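PDB 3A04: tryptophanyl-tRNA synthetase from Aeropyrum pernix, which catalyses the ATP-dependent attachment of L-tryptophan to tRNA(Trp), giving L-tryptophyl-tRNA(Trp), AMP and diphosphate. Local coordinates for residues K82-H87 and T265-D270; G76-G81 and A115-G120; I133-A138 and S354-A359. One frame throughout, in Å; residues are numbered along the deposited sequence.

Contact 1: residues K82-H87 and T265-D270; sequences KFHFGH and TIFLTD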
loop_
_atom_site.group_PDB
_atom_site.type_symbol
_atom_site.label_atom_id
_atom_site.label_comp_id
_atom_site.label_asym_id
_atom_site.label_seq_id
_atom_site.Cartn_x
_atom_site.Cartn_y
_atom_site.Cartn_z
ATOM N N LYS A 82 11.382 -13.073 21.022
ATOM C CA LYS A 82 12.506 -13.935 20.708
ATOM C C LYS A 82 12.055 -15.147 19.912
ATOM O O LYS A 82 10.869 -15.572 20.017
ATOM C CB LYS A 82 13.205 -14.367 22.019
ATOM C CG LYS A 82 13.800 -13.139 22.816
ATOM C CD LYS A 82 14.889 -13.536 23.809
ATOM C CE LYS A 82 14.292 -14.060 25.076
ATOM N NZ LYS A 82 15.248 -13.904 26.290
ATOM N N PHE A 83 13.003 -15.731 19.162
ATOM C CA PHE A 83 12.737 -16.915 18.361
ATOM C C PHE A 83 12.605 -18.150 19.259
ATOM O O PHE A 83 13.539 -18.463 20.073
ATOM C CB PHE A 83 13.926 -17.066 17.407
ATOM C CG PHE A 83 13.747 -18.103 16.343
ATOM C CD1 PHE A 83 14.011 -19.429 16.608
ATOM C CD2 PHE A 83 13.323 -17.720 15.053
ATOM C CE1 PHE A 83 13.914 -20.405 15.597
ATOM C CE2 PHE A 83 13.241 -18.644 14.071
ATOM C CZ PHE A 83 13.519 -20.010 14.347
ATOM N N HIS A 84 11.504 -18.892 19.085
ATOM C CA HIS A 84 11.168 -19.983 19.973
ATOM C C HIS A 84 10.889 -21.274 19.200
ATOM O O HIS A 84 11.022 -21.307 17.954
ATOM C CB HIS A 84 10.041 -19.558 20.987
ATOM C CG HIS A 84 8.764 -19.095 20.339
ATOM N ND1 HIS A 84 8.119 -19.820 19.354
ATOM C CD2 HIS A 84 8.026 -17.965 20.517
ATOM C CE1 HIS A 84 7.007 -19.187 18.993
ATOM N NE2 HIS A 84 6.911 -18.080 19.710
ATOM N N PHE A 85 10.537 -22.357 19.909
ATOM C CA PHE A 85 10.279 -23.631 19.226
ATOM C C PHE A 85 9.016 -23.645 18.335
ATOM O O PHE A 85 8.909 -24.510 17.495
ATOM C CB PHE A 85 10.218 -24.775 20.289
ATOM C CG PHE A 85 11.608 -25.286 20.631
ATOM C CD1 PHE A 85 12.473 -24.552 21.427
ATOM C CD2 PHE A 85 12.063 -26.466 20.073
ATOM C CE1 PHE A 85 13.815 -25.073 21.682
ATOM C CE2 PHE A 85 13.299 -26.942 20.296
ATOM C CZ PHE A 85 14.197 -26.245 21.100
ATOM N N GLY A 86 8.089 -22.713 18.551
ATOM C CA GLY A 86 6.958 -22.515 17.586
ATOM C C GLY A 86 7.562 -22.102 16.231
ATOM O O GLY A 86 7.248 -22.646 15.195
ATOM N N HIS A 87 8.485 -21.152 16.253
ATOM C CA HIS A 87 9.103 -20.681 15.026
ATOM C C HIS A 87 9.948 -21.796 14.461
ATOM O O HIS A 87 9.986 -22.014 13.224
ATOM C CB HIS A 87 9.969 -19.419 15.261
ATOM C CG HIS A 87 9.238 -18.258 15.890
ATOM N ND1 HIS A 87 9.571 -17.733 17.129
ATOM C CD2 HIS A 87 8.181 -17.525 15.455
ATOM C CE1 HIS A 87 8.779 -16.704 17.405
ATOM N NE2 HIS A 87 7.970 -16.516 16.369
ATOM N N THR A 265 7.558 -21.082 26.830
ATOM C CA THR A 265 8.290 -21.217 25.586
ATOM C C THR A 265 9.804 -21.252 25.888
ATOM O O THR A 265 10.331 -20.298 26.457
ATOM C CB THR A 265 7.969 -19.997 24.600
ATOM O OG1 THR A 265 8.181 -18.769 25.309
ATOM C CG2 THR A 265 6.463 -19.951 24.314
ATOM N N ILE A 266 10.480 -22.278 25.411
ATOM C CA ILE A 266 11.948 -22.257 25.313
ATOM C C ILE A 266 12.453 -21.414 24.153
ATOM O O ILE A 266 12.103 -21.664 22.998
ATOM C CB ILE A 266 12.529 -23.648 25.051
ATOM C CG1 ILE A 266 11.871 -24.715 25.961
ATOM C CG2 ILE A 266 14.118 -23.566 24.965
ATOM C CD1 ILE A 266 12.235 -24.719 27.380
ATOM N N PHE A 267 13.276 -20.403 24.436
ATOM C CA PHE A 267 13.862 -19.639 23.356
ATOM C C PHE A 267 15.125 -20.309 22.890
ATOM O O PHE A 267 15.907 -20.914 23.696
ATOM C CB PHE A 267 14.104 -18.185 23.844
ATOM C CG PHE A 267 12.825 -17.511 24.237
ATOM C CD1 PHE A 267 11.788 -17.366 23.302
ATOM C CD2 PHE A 267 12.624 -17.044 25.524
ATOM C CE1 PHE A 267 10.563 -16.766 23.656
ATOM C CE2 PHE A 267 11.398 -16.401 25.902
ATOM C CZ PHE A 267 10.379 -16.277 24.981
ATOM N N LEU A 268 15.400 -20.231 21.602
ATOM C CA LEU A 268 16.653 -20.845 21.087
ATOM C C LEU A 268 17.934 -20.240 21.689
ATOM O O LEU A 268 19.016 -20.866 21.626
ATOM C CB LEU A 268 16.690 -20.850 19.570
ATOM C CG LEU A 268 15.992 -22.214 19.262
ATOM C CD1 LEU A 268 14.490 -22.113 19.439
ATOM C CD2 LEU A 268 16.322 -22.797 17.964
ATOM N N THR A 269 17.803 -19.038 22.228
ATOM C CA THR A 269 18.975 -18.381 22.876
ATOM C C THR A 269 19.050 -18.589 24.410
ATOM O O THR A 269 19.955 -18.046 25.065
ATOM C CB THR A 269 18.988 -16.820 22.566
ATOM O OG1 THR A 269 17.749 -16.286 23.011
ATOM C CG2 THR A 269 19.156 -16.599 21.074
ATOM N N ASP A 270 18.058 -19.290 24.987
ATOM C CA ASP A 270 18.053 -19.538 26.425
ATOM C C ASP A 270 19.341 -20.281 26.828
ATOM O O ASP A 270 19.746 -21.265 26.230
ATOM C CB ASP A 270 16.799 -20.332 26.883
ATOM C CG ASP A 270 15.574 -19.493 27.003
ATOM O OD1 ASP A 270 15.732 -18.243 27.013
ATOM O OD2 ASP A 270 14.439 -20.058 27.085
HETATM O O HOH W 1 16.830 -16.073 25.540
HETATM O O HOH W 2 15.748 -17.150 20.786
HETATM O O HOH W 3 8.839 -22.429 22.553
#
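Phe83 and Leu268 join two loops of the class I synthetase catalytic domain: the HIGH region, an ATP-site signature of the class, and the chain beyond the KMSKS region. Leu268 N donates to Phe83 O at 3.0 Å. His84 is the N-cap of helix 85-99: its ND1 accepts a weak bond from Gly86 N, and His87 ND1 accepts from His84 N, a capping box.

The tight part is buried and mostly apolar. Leu268 CD1 lies at the edge of the Phe83 ring and also reaches Phe85 CD1, at 3.7 Å. Phe85 and Ile266 lie alongside each other, headed in the same direction, with Phe85 CE1 3.6 Å from Ile266 CG2. The edge of the Phe85 ring meets Ile266 O in its plane. Leu345 and Phe348 of helix 334-364 pack against this cluster.

The side chains of Lys82 and Phe267 cross at about a right angle, the lysine over one face of the ring. Its CB makes a CH-pi contact 4.0 Å from the ring centroid. A bend at chi3 (-81°) brings Lys82 CE to 3.4 Å from Phe267 CD2. Thr265 O sits over the centre of the opposite face. An alanine in place of Phe267 would probably open a gap between Lys82 and Thr265 O and let the lysine chain turn more freely.

The solvent side, at Lys82 and Thr269, is looser. Lys82 NZ and Asp270 OD1 are 4.4 Å apart, too far for a salt bridge. A water spans them, accepting from NZ and donating to Asp270 OD1 and Thr269 OG1. Asp270 is buried, its OD2 held by Phe267 N from above the carboxylate plane and salt-bridged to Lys278. A second water accepts from Thr269 OG1 and donates to Phe83 O at 2.7 Å, giving that carbonyl two donors.

Contact 2: residues G76-G81 and A115-G120; sequences GFMPSG and AVRRIG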
loop_
_atom_site.group_PDB
_atom_site.type_symbol
_atom_site.label_atom_id
_atom_site.label_comp_id
_atom_site.label_asym_id
_atom_site.label_seq_id
_atom_site.Cartn_x
_atom_site.Cartn_y
_atom_site.Cartn_z
ATOM N N GLY A 76 6.176 -16.049 6.295
ATOM C CA GLY A 76 6.576 -14.800 6.881
ATOM C C GLY A 76 6.763 -14.894 8.386
ATOM O O GLY A 76 6.099 -15.724 9.037
ATOM N N PHE A 77 7.583 -13.985 8.936
ATOM C CA PHE A 77 7.836 -13.869 10.399
ATOM C C PHE A 77 7.685 -12.406 10.802
ATOM O O PHE A 77 8.173 -11.454 10.123
ATOM C CB PHE A 77 9.258 -14.321 10.794
ATOM C CG PHE A 77 9.497 -15.802 10.620
ATOM C CD1 PHE A 77 9.917 -16.299 9.414
ATOM C CD2 PHE A 77 9.182 -16.685 11.634
ATOM C CE1 PHE A 77 10.022 -17.689 9.174
ATOM C CE2 PHE A 77 9.396 -18.138 11.438
ATOM C CZ PHE A 77 9.773 -18.588 10.222
ATOM N N MET A 78 6.982 -12.240 11.892
ATOM C CA MET A 78 6.819 -10.983 12.637
ATOM C C MET A 78 8.066 -10.774 13.491
ATOM O O MET A 78 8.366 -11.640 14.361
ATOM C CB MET A 78 5.556 -11.089 13.527
ATOM C CG MET A 78 5.343 -9.870 14.502
ATOM S SD MET A 78 5.402 -8.243 13.712
ATOM C CE MET A 78 3.980 -8.398 12.671
ATOM N N PRO A 79 8.831 -9.681 13.247
ATOM C CA PRO A 79 10.087 -9.489 14.026
ATOM C C PRO A 79 9.811 -8.842 15.368
ATOM O O PRO A 79 10.106 -7.678 15.543
ATOM C CB PRO A 79 10.906 -8.548 13.164
ATOM C CG PRO A 79 9.815 -7.658 12.437
ATOM C CD PRO A 79 8.720 -8.699 12.134
ATOM N N SER A 80 9.234 -9.611 16.297
ATOM C CA SER A 80 8.869 -9.127 17.579
ATOM C C SER A 80 9.251 -10.262 18.552
ATOM O O SER A 80 8.860 -11.424 18.291
ATOM C CB SER A 80 7.337 -9.060 17.625
ATOM O OG SER A 80 6.966 -8.426 18.839
ATOM N N GLY A 81 9.938 -9.945 19.664
ATOM C CA GLY A 81 10.197 -10.974 20.687
ATOM C C GLY A 81 11.192 -12.012 20.245
ATOM O O GLY A 81 11.822 -11.893 19.190
ATOM N N ALA A 115 3.284 -0.720 11.677
ATOM C CA ALA A 115 1.963 -0.074 11.549
ATOM C C ALA A 115 0.920 -0.686 12.498
ATOM O O ALA A 115 0.073 0.030 13.043
ATOM C CB ALA A 115 1.446 -0.174 10.058
ATOM N N VAL A 116 0.958 -1.990 12.701
ATOM C CA VAL A 116 -0.051 -2.642 13.553
ATOM C C VAL A 116 0.582 -2.725 14.968
ATOM O O VAL A 116 -0.069 -2.362 15.969
ATOM C CB VAL A 116 -0.457 -4.059 13.069
ATOM C CG1 VAL A 116 -1.440 -4.760 14.074
ATOM C CG2 VAL A 116 -1.119 -4.010 11.693
ATOM N N ARG A 117 1.805 -3.206 15.080
ATOM C CA ARG A 117 2.295 -3.525 16.471
ATOM C C ARG A 117 3.069 -2.401 17.104
ATOM O O ARG A 117 3.525 -2.529 18.231
ATOM C CB ARG A 117 3.180 -4.744 16.462
ATOM C CG ARG A 117 2.543 -5.918 15.799
ATOM C CD ARG A 117 1.904 -6.831 16.791
ATOM N NE ARG A 117 1.592 -8.114 16.139
ATOM C CZ ARG A 117 2.174 -9.285 16.422
ATOM N NH1 ARG A 117 3.120 -9.389 17.397
ATOM N NH2 ARG A 117 1.782 -10.350 15.726
ATOM N N ARG A 118 3.290 -1.329 16.340
ATOM C CA ARG A 118 3.931 -0.126 16.841
ATOM C C ARG A 118 5.356 -0.404 17.236
ATOM O O ARG A 118 5.863 0.167 18.179
ATOM C CB ARG A 118 3.142 0.506 18.026
ATOM C CG ARG A 118 1.832 1.185 17.635
ATOM C CD ARG A 118 0.926 1.588 18.887
ATOM N NE ARG A 118 0.549 0.374 19.630
ATOM C CZ ARG A 118 0.722 0.171 20.945
ATOM N NH1 ARG A 118 1.218 1.133 21.730
ATOM N NH2 ARG A 118 0.377 -0.996 21.492
ATOM N N ILE A 119 6.013 -1.289 16.513
ATOM C CA ILE A 119 7.423 -1.569 16.748
ATOM C C ILE A 119 8.306 -0.647 15.903
ATOM O O ILE A 119 8.151 -0.592 14.660
ATOM C CB ILE A 119 7.717 -3.023 16.410
ATOM C CG1 ILE A 119 6.965 -3.920 17.414
ATOM C CG2 ILE A 119 9.199 -3.354 16.468
ATOM C CD1 ILE A 119 7.040 -5.352 16.946
ATOM N N GLY A 120 9.243 0.040 16.561
ATOM C CA GLY A 120 10.192 0.937 15.858
ATOM C C GLY A 120 10.968 0.350 14.698
ATOM O O GLY A 120 11.260 -0.868 14.652
HETATM O O HOH W 4 3.945 -7.734 19.054
#
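The guanidinium of Arg117 has Met78 CG on one face, 3.5 Å above the plane and offset toward the rim. The two side chains reach toward each other tip to tip. Met78 CG lies nearly as close to CZ and NH2 as to Arg117 NH1, its nearest atom at 3.7 Å. Met78 CG is anti to its backbone N (chi1 174°), which carries it out toward Arg117. Ser80 OG approaches the group obliquely. Arg117 NH1 donates to a water that also bonds Ser80 OG, so one water spans the two segments.

Ile119 fills the other half of the contact. Its CD1 packs against Ser80, 3.6 Å from OG and 3.8 Å from CB. The same methyl lies 4.1 Å from Pro79 O. This carbonyl is buried here and has no polar partner in the model. Pro79 is the centre of an inverse gamma turn, closed by a weak bond from Ser80 N to Met78 O.

The contact joins the end of strand 72-77, in the parallel part of the Rossmann-fold sheet, to the loop between helices 110-115 and 121-139. Pro79, Ser80 and Gly81 begin the HIGH region. Ala113 of helix 110-115 touches Met78, Pro79 and Ile119, and Ser80 O is bonded by Tyr132 OH of helix 121-139.

The chemistry is mixed and light. Carbon lies on a charged plane, a methyl lies beside a hydroxyl, and the polar link runs through water. The charge of Arg117 meets no opposite charge across this contact. With contact through carbon and one water, movement of the guanidinium would probably cost the water link to Ser80 but no direct bond across this contact.

Contact 3: residues I133-A138 and S354-A359; sequences IANMIA and SRLEKA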
loop_
_atom_site.group_PDB
_atom_site.type_symbol
_atom_site.label_atom_id
_atom_site.label_comp_id
_atom_site.label_asym_id
_atom_site.label_seq_id
_atom_site.Cartn_x
_atom_site.Cartn_y
_atom_site.Cartn_z
ATOM N N ILE A 133 16.564 -13.981 11.297
ATOM C CA ILE A 133 17.367 -14.558 10.218
ATOM C C ILE A 133 18.558 -15.381 10.796
ATOM O O ILE A 133 18.863 -16.472 10.294
ATOM C CB ILE A 133 17.837 -13.493 9.204
ATOM C CG1 ILE A 133 16.577 -12.915 8.485
ATOM C CG2 ILE A 133 18.818 -14.095 8.173
ATOM C CD1 ILE A 133 16.820 -11.558 7.740
ATOM N N ALA A 134 19.238 -14.819 11.793
ATOM C CA ALA A 134 20.421 -15.513 12.309
ATOM C C ALA A 134 20.025 -16.855 12.916
ATOM O O ALA A 134 20.693 -17.821 12.661
ATOM C CB ALA A 134 21.200 -14.642 13.296
ATOM N N ASN A 135 18.910 -16.938 13.648
ATOM C CA ASN A 135 18.483 -18.274 14.155
ATOM C C ASN A 135 18.083 -19.237 13.055
ATOM O O ASN A 135 18.335 -20.426 13.110
ATOM C CB ASN A 135 17.363 -18.128 15.165
ATOM C CG ASN A 135 17.908 -17.871 16.559
ATOM O OD1 ASN A 135 18.635 -18.690 17.076
ATOM N ND2 ASN A 135 17.585 -16.746 17.138
ATOM N N MET A 136 17.461 -18.726 12.001
ATOM C CA MET A 136 17.129 -19.593 10.876
ATOM C C MET A 136 18.369 -20.189 10.182
ATOM O O MET A 136 18.422 -21.355 9.837
ATOM C CB MET A 136 16.351 -18.768 9.855
ATOM C CG MET A 136 14.919 -18.594 10.368
ATOM S SD MET A 136 14.007 -17.717 9.010
ATOM C CE MET A 136 13.467 -16.321 9.921
ATOM N N ILE A 137 19.385 -19.371 9.996
ATOM C CA ILE A 137 20.637 -19.843 9.392
ATOM C C ILE A 137 21.315 -20.927 10.308
ATOM O O ILE A 137 21.814 -21.939 9.822
ATOM C CB ILE A 137 21.635 -18.648 9.273
ATOM C CG1 ILE A 137 21.150 -17.572 8.287
ATOM C CG2 ILE A 137 23.022 -19.111 8.766
ATOM C CD1 ILE A 137 20.574 -18.091 7.032
ATOM N N ALA A 138 21.321 -20.652 11.606
ATOM C CA ALA A 138 21.972 -21.548 12.590
ATOM C C ALA A 138 21.206 -22.884 12.652
ATOM O O ALA A 138 21.804 -23.957 12.978
ATOM C CB ALA A 138 21.997 -20.875 13.934
ATOM N N SER A 354 26.351 -22.405 19.413
ATOM C CA SER A 354 27.736 -22.300 18.903
ATOM C C SER A 354 27.761 -21.825 17.489
ATOM O O SER A 354 28.799 -21.387 16.973
ATOM C CB SER A 354 28.474 -23.652 19.003
ATOM O OG SER A 354 27.987 -24.635 18.097
ATOM N N ARG A 355 26.621 -21.912 16.824
ATOM C CA ARG A 355 26.572 -21.492 15.453
ATOM C C ARG A 355 26.061 -20.029 15.298
ATOM O O ARG A 355 26.199 -19.439 14.226
ATOM C CB ARG A 355 25.722 -22.464 14.658
ATOM C CG ARG A 355 26.435 -23.794 14.346
ATOM C CD ARG A 355 25.691 -24.566 13.297
ATOM N NE ARG A 355 24.485 -25.119 13.872
ATOM C CZ ARG A 355 24.375 -26.349 14.373
ATOM N NH1 ARG A 355 25.422 -27.193 14.352
ATOM N NH2 ARG A 355 23.201 -26.741 14.897
ATOM N N LEU A 356 25.545 -19.461 16.381
ATOM C CA LEU A 356 24.728 -18.280 16.322
ATOM C C LEU A 356 25.521 -16.994 16.129
ATOM O O LEU A 356 25.101 -16.133 15.369
ATOM C CB LEU A 356 23.836 -18.160 17.560
ATOM C CG LEU A 356 22.630 -17.201 17.459
ATOM C CD1 LEU A 356 21.917 -17.327 16.067
ATOM C CD2 LEU A 356 21.646 -17.448 18.611
ATOM N N GLU A 357 26.681 -16.846 16.794
ATOM C CA GLU A 357 27.447 -15.605 16.610
ATOM C C GLU A 357 27.926 -15.468 15.188
ATOM O O GLU A 357 27.793 -14.393 14.601
ATOM C CB GLU A 357 28.580 -15.450 17.633
ATOM C CG GLU A 357 28.744 -14.023 18.102
ATOM C CD GLU A 357 27.448 -13.371 18.645
ATOM O OE1 GLU A 357 26.699 -14.021 19.444
ATOM O OE2 GLU A 357 27.209 -12.180 18.264
ATOM N N LYS A 358 28.386 -16.555 14.574
ATOM C CA LYS A 358 28.755 -16.497 13.161
ATOM C C LYS A 358 27.555 -16.283 12.230
ATOM O O LYS A 358 27.629 -15.540 11.280
ATOM C CB LYS A 358 29.522 -17.742 12.718
ATOM C CG LYS A 358 28.915 -19.128 13.080
ATOM C CD LYS A 358 30.006 -20.284 13.321
ATOM C CE LYS A 358 30.308 -20.425 14.812
ATOM N NZ LYS A 358 29.729 -19.198 15.639
ATOM N N ALA A 359 26.449 -16.980 12.484
ATOM C CA ALA A 359 25.210 -16.689 11.733
ATOM C C ALA A 359 24.823 -15.202 11.788
ATOM O O ALA A 359 24.335 -14.713 10.798
ATOM C CB ALA A 359 24.028 -17.564 12.252
HETATM O O HOH W 5 20.548 -25.850 15.336
#
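Ala134, Ala138 and Ala359 form the close centre of a helix-helix packing. It joins helix 121-139, which lies against the Rossmann-fold sheet, to the long C-terminal helix 334-364. The axes of these two short helical segments pass 8.4 Å apart, with their directions at 127°. Small side chains allow this approach. Ala359 CB lies 4.2 Å from the CB atoms of both Ala134 and Ala138, and 3.4 Å from Ala134 O. Ile137 CG2 flanks the same methyl at 3.9 Å.

Leu356 adds a longer side chain beside the alanines. Its CG is anti to the backbone N (chi1 -163°), and CD1 touches both Ala134 CB and Ala138 CB. Both methyls of Leu356 also lie against Asn135 OD1. That oxygen accepts from His352 NE2, a second link between the same two helices. Ile133, Met136 and Ile137 also pack on Phe148 of strand 147-150.

The polar bond is at the exposed margin. Ala138 O, near the C-terminal end of its helix, would probably favour a cationic donor. Arg355 NE gives its hydrogen to a lone pair of Ala138 O at 3.1 Å, with the oxygen 23° out of the guanidinium plane, while a water bridges Arg355 NH2 to the same oxygen.

Overall arrangement
The HIGH region runs through contacts 1 and 2, whose centres lie about 16 Å apart. They meet where His87 CD2 packs on Phe77 CD2 at 4.0 Å. Contact 3 is centred about 13 Å from contact 1 and about 21 Å from contact 2. Asn135 of contact 3 lies against Phe83 and Leu268, and Thr269 CG2 is 3.6 Å from Leu356 CD2. Phe77 CD1 touches Met136 CE at 3.6 Å. Helix 121-139 thus backs the HIGH region from contact 2 to contact 1, and helix 334-364 packs both on that helix and on the 265-270 loop. The iron-sulfur cluster is about 13 Å from the side chain of Ile266 in contact 1.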